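Local coordinates for protein isomaltodextranase (Arthrobacter globiformis, PDB 5AWO) that hydrolyses alpha-1,6-glucosidic linkages in polysaccharides such as dextran, removing successive isomaltose units from the non-reducing chain ends, at residues Ala397-Leu400 with Ser404-Val407; Gly434-Leu439 with Arg443-Asp448. All blocks are in the same frame, centred on the assembly; numbering follows the deposited sequence.

In the fold
From the N terminus strand 17-18 joins the sheet of the later carbohydrate-binding module; the chain then builds the family 27 catalytic TIM barrel and after it the alpha-galactosidase-type C-terminal beta sandwich, which holds both contacts and which the carbohydrate-binding module follows. Contact 1 closes the short turn 401-403 between strands 395-399 and 405-410; contact 2 follows in series and closes turn 440-442 between strands 434-438 and 443-448. The two hairpins neither nest nor cross. Their nearest atoms stay about 7 Å apart, and strand 460-466, returning last, runs between them, pairing with 405-410 along one side and 434-438 along the other. One antiparallel sheet thus holds contact 1 in its interior and contact 2 at its edge.

Contact 1 (Ala397-Leu400 with Ser404-Val407); sequences AGQL and SWGV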
ATOM      1  N   ALA A 397      14.289   5.604   0.696  1.00 13.20           N
ATOM      2  CA  ALA A 397      14.975   4.558  -0.066  1.00 14.47           C
ATOM      3  C   ALA A 397      14.245   3.245   0.074  1.00 13.98           C
ATOM      4  O   ALA A 397      13.638   2.966   1.110  1.00 14.79           O
ATOM      5  CB  ALA A 397      16.413   4.373   0.403  1.00 15.14           C
ATOM      6  N   GLY A 398      14.282   2.460  -0.995  1.00 14.45           N
ATOM      7  CA  GLY A 398      13.793   1.106  -0.946  1.00 14.94           C
ATOM      8  C   GLY A 398      14.600   0.231  -1.866  1.00 15.76           C
ATOM      9  O   GLY A 398      15.214   0.700  -2.818  1.00 16.55           O
ATOM     10  N   GLN A 399      14.557  -1.081  -1.587  1.00 15.48           N
ATOM     11  CA  GLN A 399      15.339  -2.041  -2.333  1.00 16.71           C
ATOM     12  C   GLN A 399      14.472  -2.869  -3.207  1.00 15.94           C
ATOM     13  O   GLN A 399      13.379  -3.299  -2.802  1.00 16.72           O
ATOM     14  CB  GLN A 399      16.095  -2.953  -1.371  1.00 17.00           C
ATOM     15  CG  GLN A 399      17.148  -3.797  -2.053  1.00 17.64           C
ATOM     16  CD  GLN A 399      18.109  -4.427  -1.049  1.00 17.78           C
ATOM     17  OE1 GLN A 399      17.797  -4.619   0.147  1.00 17.74           O
ATOM     18  NE2 GLN A 399      19.320  -4.711  -1.531  1.00 19.06           N
ATOM     19  N   LEU A 400      14.940  -3.127  -4.419  1.00 16.44           N
ATOM     20  CA  LEU A 400      14.269  -3.984  -5.345  1.00 16.91           C
ATOM     21  C   LEU A 400      14.715  -5.442  -5.142  1.00 16.34           C
ATOM     22  O   LEU A 400      15.797  -5.677  -4.593  1.00 18.04           O
ATOM     23  CB  LEU A 400      14.547  -3.549  -6.790  1.00 17.68           C
ATOM     24  CG  LEU A 400      14.001  -2.205  -7.330  1.00 17.77           C
ATOM     25  CD1 LEU A 400      12.518  -2.118  -7.040  1.00 17.70           C
ATOM     26  CD2 LEU A 400      14.712  -1.002  -6.773  1.00 18.32           C
ATOM     27  N   SER A 404      19.123  -3.897  -6.328  1.00 18.23           N
ATOM     28  CA  SER A 404      19.263  -2.466  -6.620  1.00 18.04           C
ATOM     29  C   SER A 404      18.296  -1.672  -5.746  1.00 17.63           C
ATOM     30  O   SER A 404      17.473  -2.253  -5.060  1.00 19.63           O
ATOM     31  CB  SER A 404      19.025  -2.169  -8.091  1.00 17.82           C
ATOM     32  OG  SER A 404      17.722  -2.484  -8.524  1.00 17.99           O
ATOM     33  N   TRP A 405      18.412  -0.350  -5.806  1.00 16.48           N
ATOM     34  CA  TRP A 405      17.625   0.534  -4.957  1.00 16.59           C
ATOM     35  C   TRP A 405      17.026   1.686  -5.742  1.00 17.08           C
ATOM     36  O   TRP A 405      17.581   2.150  -6.744  1.00 16.77           O
ATOM     37  CB  TRP A 405      18.520   1.150  -3.899  1.00 16.50           C
ATOM     38  CG  TRP A 405      19.097   0.158  -2.898  1.00 17.32           C
ATOM     39  CD1 TRP A 405      20.051  -0.816  -3.130  1.00 18.84           C
ATOM     40  CD2 TRP A 405      18.750   0.061  -1.513  1.00 17.06           C
ATOM     41  NE1 TRP A 405      20.292  -1.498  -1.961  1.00 18.67           N
ATOM     42  CE2 TRP A 405      19.506  -0.991  -0.963  1.00 18.25           C
ATOM     43  CE3 TRP A 405      17.846   0.744  -0.678  1.00 17.90           C
ATOM     44  CZ2 TRP A 405      19.410  -1.356   0.379  1.00 19.20           C
ATOM     45  CZ3 TRP A 405      17.763   0.374   0.668  1.00 18.13           C
ATOM     46  CH2 TRP A 405      18.536  -0.665   1.174  1.00 18.77           C
ATOM     47  N   GLY A 406      15.902   2.162  -5.228  1.00 16.12           N
ATOM     48  CA  GLY A 406      15.382   3.479  -5.569  1.00 15.77           C
ATOM     49  C   GLY A 406      15.659   4.416  -4.400  1.00 15.73           C
ATOM     50  O   GLY A 406      15.345   4.084  -3.251  1.00 16.91           O
ATOM     51  N   VAL A 407      16.256   5.582  -4.678  1.00 14.46           N
ATOM     52  CA  VAL A 407      16.558   6.574  -3.658  1.00 15.65           C
ATOM     53  C   VAL A 407      15.945   7.907  -4.097  1.00 15.02           C
ATOM     54  O   VAL A 407      16.193   8.355  -5.223  1.00 15.08           O
ATOM     55  CB  VAL A 407      18.094   6.727  -3.460  1.00 17.06           C
ATOM     56  CG1 VAL A 407      18.424   7.839  -2.481  1.00 18.15           C
ATOM     57  CG2 VAL A 407      18.715   5.388  -3.053  1.00 18.33           C
TER
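Ser404 meets Leu400 across the mouth of a tight turn, where the backbone bond from Leu400 N to Ser404 O is 2.8 Å long. A small polar residue suits this place: its hydroxyl fits beside the leucine CB and CD2 while hydrogen-bonding to Asp402 and Arg464. Trp405 comes next, its indole leaning over the preceding strand and under the side chain of Gln399. Gln399 CB makes a CH-pi contact 3.9 Å from the centroid of the six-membered ring of Trp405, almost on the ring normal. Since Gln399 CG lies anti to the backbone N (chi1 -168°) and the chain stays extended, the amide runs on across the indole, its plane only 28° from the ring's, with Gln399 CD 3.6 Å from Trp405 CZ2. The amide nitrogen is held at the carbonyl oxygens of Arg475 and Gly403. This is an antiparallel beta hairpin of the C-terminal beta sandwich, with Gln399 and Trp405 as a non-hydrogen-bonded pair. With an alanine in place of Trp405, the Gln399 side chain would probably lose the flat surface beneath it, and Phe480 its edge-to-face partner. Gly406 forms a hydrogen-bonded pair with Gly398: Gly406 N to Gly398 O is 2.9 Å, and Gly398 N to Gly406 O is 3.0 Å. Leu400 CD2 packs directly on this bare backbone, 3.7 Å from Gly406 N. At Val407 the strands pair again, CG2 standing 4.3 Å from Ala397 CB, a compact methyl that also touches Trp405 CE3 at 4.0 Å.

Contact 2 (Gly434-Leu439 with Arg443-Asp448); sequences GNVRDL and RNLGMD
Asn435 and Asn444 meet amide to amide, their planes 65° apart, on the hairpin face of Arg437 and Met447. Asn435 ND2 donates to Asn444 OD1 over 2.9 Å, while Gly446 N reaches that OD1 at 2.8 Å from the opposite face of its carboxamide, closing an Asx turn. Two donors thus fix the amide's rotation at a beta bulge, where Leu445 and Gly446 together face Val436. Val436 O accepts from Leu445 N at 2.8 Å, and Val436 N gives to Gly446 O at 2.9 Å; the positive phi of Gly446 (83°) suits a residue without CB. The tight part lies around buried Val436, flanked by Asp448 CB, 4.0 Å from its CG2, and Leu445 CD1, 4.1 Å from its CG1. The outer strand is the more solvent-exposed: Arg443, Asn444, Leu445 and Met447 lie at the surface, though Met447, bent at chi2 and chi3, folds its SD back to 3.5 Å from Gly434 C. Strand 443-448 is an edge strand; 434-438 also pairs with 460-466. Val436 packs on Phe463 from one face, while Arg437, on the other, forms a salt bridge with Glu363 of helix 362-370, and Leu439 touches both that helix and strand 460-466.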
ATOM      1  N   GLY A 434      27.581   1.935  -5.063  1.00 19.85           N
ATOM      2  CA  GLY A 434      26.766   1.535  -6.182  1.00 20.44           C
ATOM      3  C   GLY A 434      26.815   2.515  -7.329  1.00 18.03           C
ATOM      4  O   GLY A 434      27.185   3.674  -7.131  1.00 18.58           O
ATOM      5  N   ASN A 435      26.485   2.021  -8.516  1.00 19.24           N
ATOM      6  CA  ASN A 435      26.307   2.875  -9.680  1.00 20.18           C
ATOM      7  C   ASN A 435      25.049   3.722  -9.437  1.00 19.77           C
ATOM      8  O   ASN A 435      24.025   3.185  -8.981  1.00 20.30           O
ATOM      9  CB  ASN A 435      26.122   2.049 -10.942  1.00 21.19           C
ATOM     10  CG  ASN A 435      25.739   2.897 -12.138  1.00 23.57           C
ATOM     11  OD1 ASN A 435      24.543   3.148 -12.395  1.00 25.05           O
ATOM     12  ND2 ASN A 435      26.743   3.387 -12.857  1.00 25.00           N
ATOM     13  N   VAL A 436      25.139   5.013  -9.750  1.00 18.95           N
ATOM     14  CA  VAL A 436      24.016   5.944  -9.486  1.00 18.41           C
ATOM     15  C   VAL A 436      23.543   6.527 -10.807  1.00 17.43           C
ATOM     16  O   VAL A 436      24.362   7.036 -11.590  1.00 18.66           O
ATOM     17  CB  VAL A 436      24.435   7.058  -8.512  1.00 17.86           C
ATOM     18  CG1 VAL A 436      23.268   8.012  -8.242  1.00 17.60           C
ATOM     19  CG2 VAL A 436      24.918   6.468  -7.203  1.00 19.96           C
ATOM     20  N   ARG A 437      22.246   6.426 -11.068  1.00 16.78           N
ATOM     21  CA  ARG A 437      21.653   7.019 -12.252  1.00 16.56           C
ATOM     22  C   ARG A 437      20.534   7.976 -11.812  1.00 15.42           C
ATOM     23  O   ARG A 437      19.628   7.580 -11.073  1.00 15.48           O
ATOM     24  CB  ARG A 437      21.082   5.930 -13.150  1.00 17.06           C
ATOM     25  CG  ARG A 437      20.585   6.419 -14.465  1.00 18.74           C
ATOM     26  CD  ARG A 437      20.274   5.288 -15.448  1.00 18.72           C
ATOM     27  NE  ARG A 437      19.602   5.839 -16.599  1.00 20.29           N
ATOM     28  CZ  ARG A 437      20.227   6.362 -17.655  1.00 19.39           C
ATOM     29  NH1 ARG A 437      21.557   6.297 -17.742  1.00 20.46           N
ATOM     30  NH2 ARG A 437      19.525   6.886 -18.648  1.00 20.16           N
ATOM     31  N   ASP A 438      20.615   9.225 -12.283  1.00 14.97           N
ATOM     32  CA  ASP A 438      19.569  10.253 -12.080  1.00 14.09           C
ATOM     33  C   ASP A 438      18.475  10.025 -13.123  1.00 14.77           C
ATOM     34  O   ASP A 438      18.716  10.060 -14.323  1.00 14.56           O
ATOM     35  CB  ASP A 438      20.209  11.637 -12.213  1.00 14.57           C
ATOM     36  CG  ASP A 438      19.236  12.772 -11.985  1.00 14.49           C
ATOM     37  OD1 ASP A 438      18.088  12.635 -12.399  1.00 15.14           O
ATOM     38  OD2 ASP A 438      19.656  13.798 -11.416  1.00 16.27           O
ATOM     39  N   LEU A 439      17.258   9.704 -12.654  1.00 13.93           N
ATOM     40  CA  LEU A 439      16.222   9.216 -13.540  1.00 14.39           C
ATOM     41  C   LEU A 439      15.414  10.302 -14.248  1.00 14.17           C
ATOM     42  O   LEU A 439      14.687  10.000 -15.171  1.00 15.51           O
ATOM     43  CB  LEU A 439      15.249   8.280 -12.811  1.00 14.57           C
ATOM     44  CG  LEU A 439      15.912   7.124 -12.085  1.00 15.16           C
ATOM     45  CD1 LEU A 439      14.881   6.220 -11.469  1.00 16.07           C
ATOM     46  CD2 LEU A 439      16.832   6.320 -12.991  1.00 15.51           C
ATOM     47  N   ARG A 443      20.806  10.181 -16.647  1.00 15.50           N
ATOM     48  CA  ARG A 443      22.261  10.397 -16.640  1.00 16.14           C
ATOM     49  C   ARG A 443      22.923   9.414 -15.679  1.00 16.76           C
ATOM     50  O   ARG A 443      22.543   9.308 -14.518  1.00 17.01           O
ATOM     51  CB  ARG A 443      22.577  11.821 -16.191  1.00 16.22           C
ATOM     52  CG  ARG A 443      24.071  12.110 -16.099  1.00 16.36           C
ATOM     53  CD  ARG A 443      24.420  13.516 -15.630  1.00 17.08           C
ATOM     54  NE  ARG A 443      24.152  14.526 -16.656  1.00 16.87           N
ATOM     55  CZ  ARG A 443      24.960  14.817 -17.683  1.00 17.60           C
ATOM     56  NH1 ARG A 443      26.134  14.200 -17.833  1.00 17.81           N
ATOM     57  NH2 ARG A 443      24.591  15.744 -18.544  1.00 17.72           N
ATOM     58  N   ASN A 444      23.950   8.718 -16.165  1.00 16.97           N
ATOM     59  CA  ASN A 444      24.756   7.852 -15.348  1.00 18.72           C
ATOM     60  C   ASN A 444      25.776   8.721 -14.647  1.00 18.94           C
ATOM     61  O   ASN A 444      26.551   9.418 -15.315  1.00 19.99           O
ATOM     62  CB  ASN A 444      25.454   6.863 -16.290  1.00 20.40           C
ATOM     63  CG  ASN A 444      26.265   5.807 -15.571  1.00 24.50           C
ATOM     64  OD1 ASN A 444      26.423   5.815 -14.347  1.00 28.43           O
ATOM     65  ND2 ASN A 444      26.815   4.876 -16.361  1.00 27.96           N
ATOM     66  N   LEU A 445      25.790   8.696 -13.316  1.00 18.98           N
ATOM     67  CA  LEU A 445      26.744   9.450 -12.517  1.00 20.02           C
ATOM     68  C   LEU A 445      27.926   8.578 -12.100  1.00 21.53           C
ATOM     69  O   LEU A 445      28.828   9.084 -11.420  1.00 23.44           O
ATOM     70  CB  LEU A 445      26.079  10.020 -11.248  1.00 21.08           C
ATOM     71  CG  LEU A 445      24.864  10.944 -11.400  1.00 23.34           C
ATOM     72  CD1 LEU A 445      24.477  11.537 -10.050  1.00 24.24           C
ATOM     73  CD2 LEU A 445      25.125  12.065 -12.375  1.00 25.16           C
ATOM     74  N   GLY A 446      27.888   7.303 -12.467  1.00 21.02           N
ATOM     75  CA  GLY A 446      28.969   6.371 -12.182  1.00 21.95           C
ATOM     76  C   GLY A 446      28.902   5.792 -10.777  1.00 22.52           C
ATOM     77  O   GLY A 446      27.910   5.937 -10.057  1.00 21.04           O
ATOM     78  N   MET A 447      29.975   5.124 -10.390  1.00 21.73           N
ATOM     79  CA  MET A 447      30.105   4.473  -9.100  1.00 22.71           C
ATOM     80  C   MET A 447      30.279   5.518  -8.015  1.00 21.10           C
ATOM     81  O   MET A 447      31.102   6.416  -8.138  1.00 23.92           O
ATOM     82  CB  MET A 447      31.347   3.570  -9.138  1.00 24.85           C
ATOM     83  CG  MET A 447      31.556   2.727  -7.902  1.00 28.15           C
ATOM     84  SD  MET A 447      30.212   1.574  -7.563  1.00 30.41           S
ATOM     85  CE  MET A 447      29.712   0.996  -9.172  1.00 30.73           C
ATOM     86  N   ASP A 448      29.489   5.433  -6.947  1.00 20.28           N
ATOM     87  CA  ASP A 448      29.568   6.413  -5.878  1.00 20.00           C
ATOM     88  C   ASP A 448      29.257   5.738  -4.550  1.00 19.76           C
ATOM     89  O   ASP A 448      28.825   4.576  -4.525  1.00 20.59           O
ATOM     90  CB  ASP A 448      28.565   7.566  -6.116  1.00 19.78           C
ATOM     91  CG  ASP A 448      29.057   8.918  -5.613  1.00 22.55           C
ATOM     92  OD1 ASP A 448      29.787   8.997  -4.595  1.00 24.19           O
ATOM     93  OD2 ASP A 448      28.730   9.942  -6.254  1.00 21.95           O
TER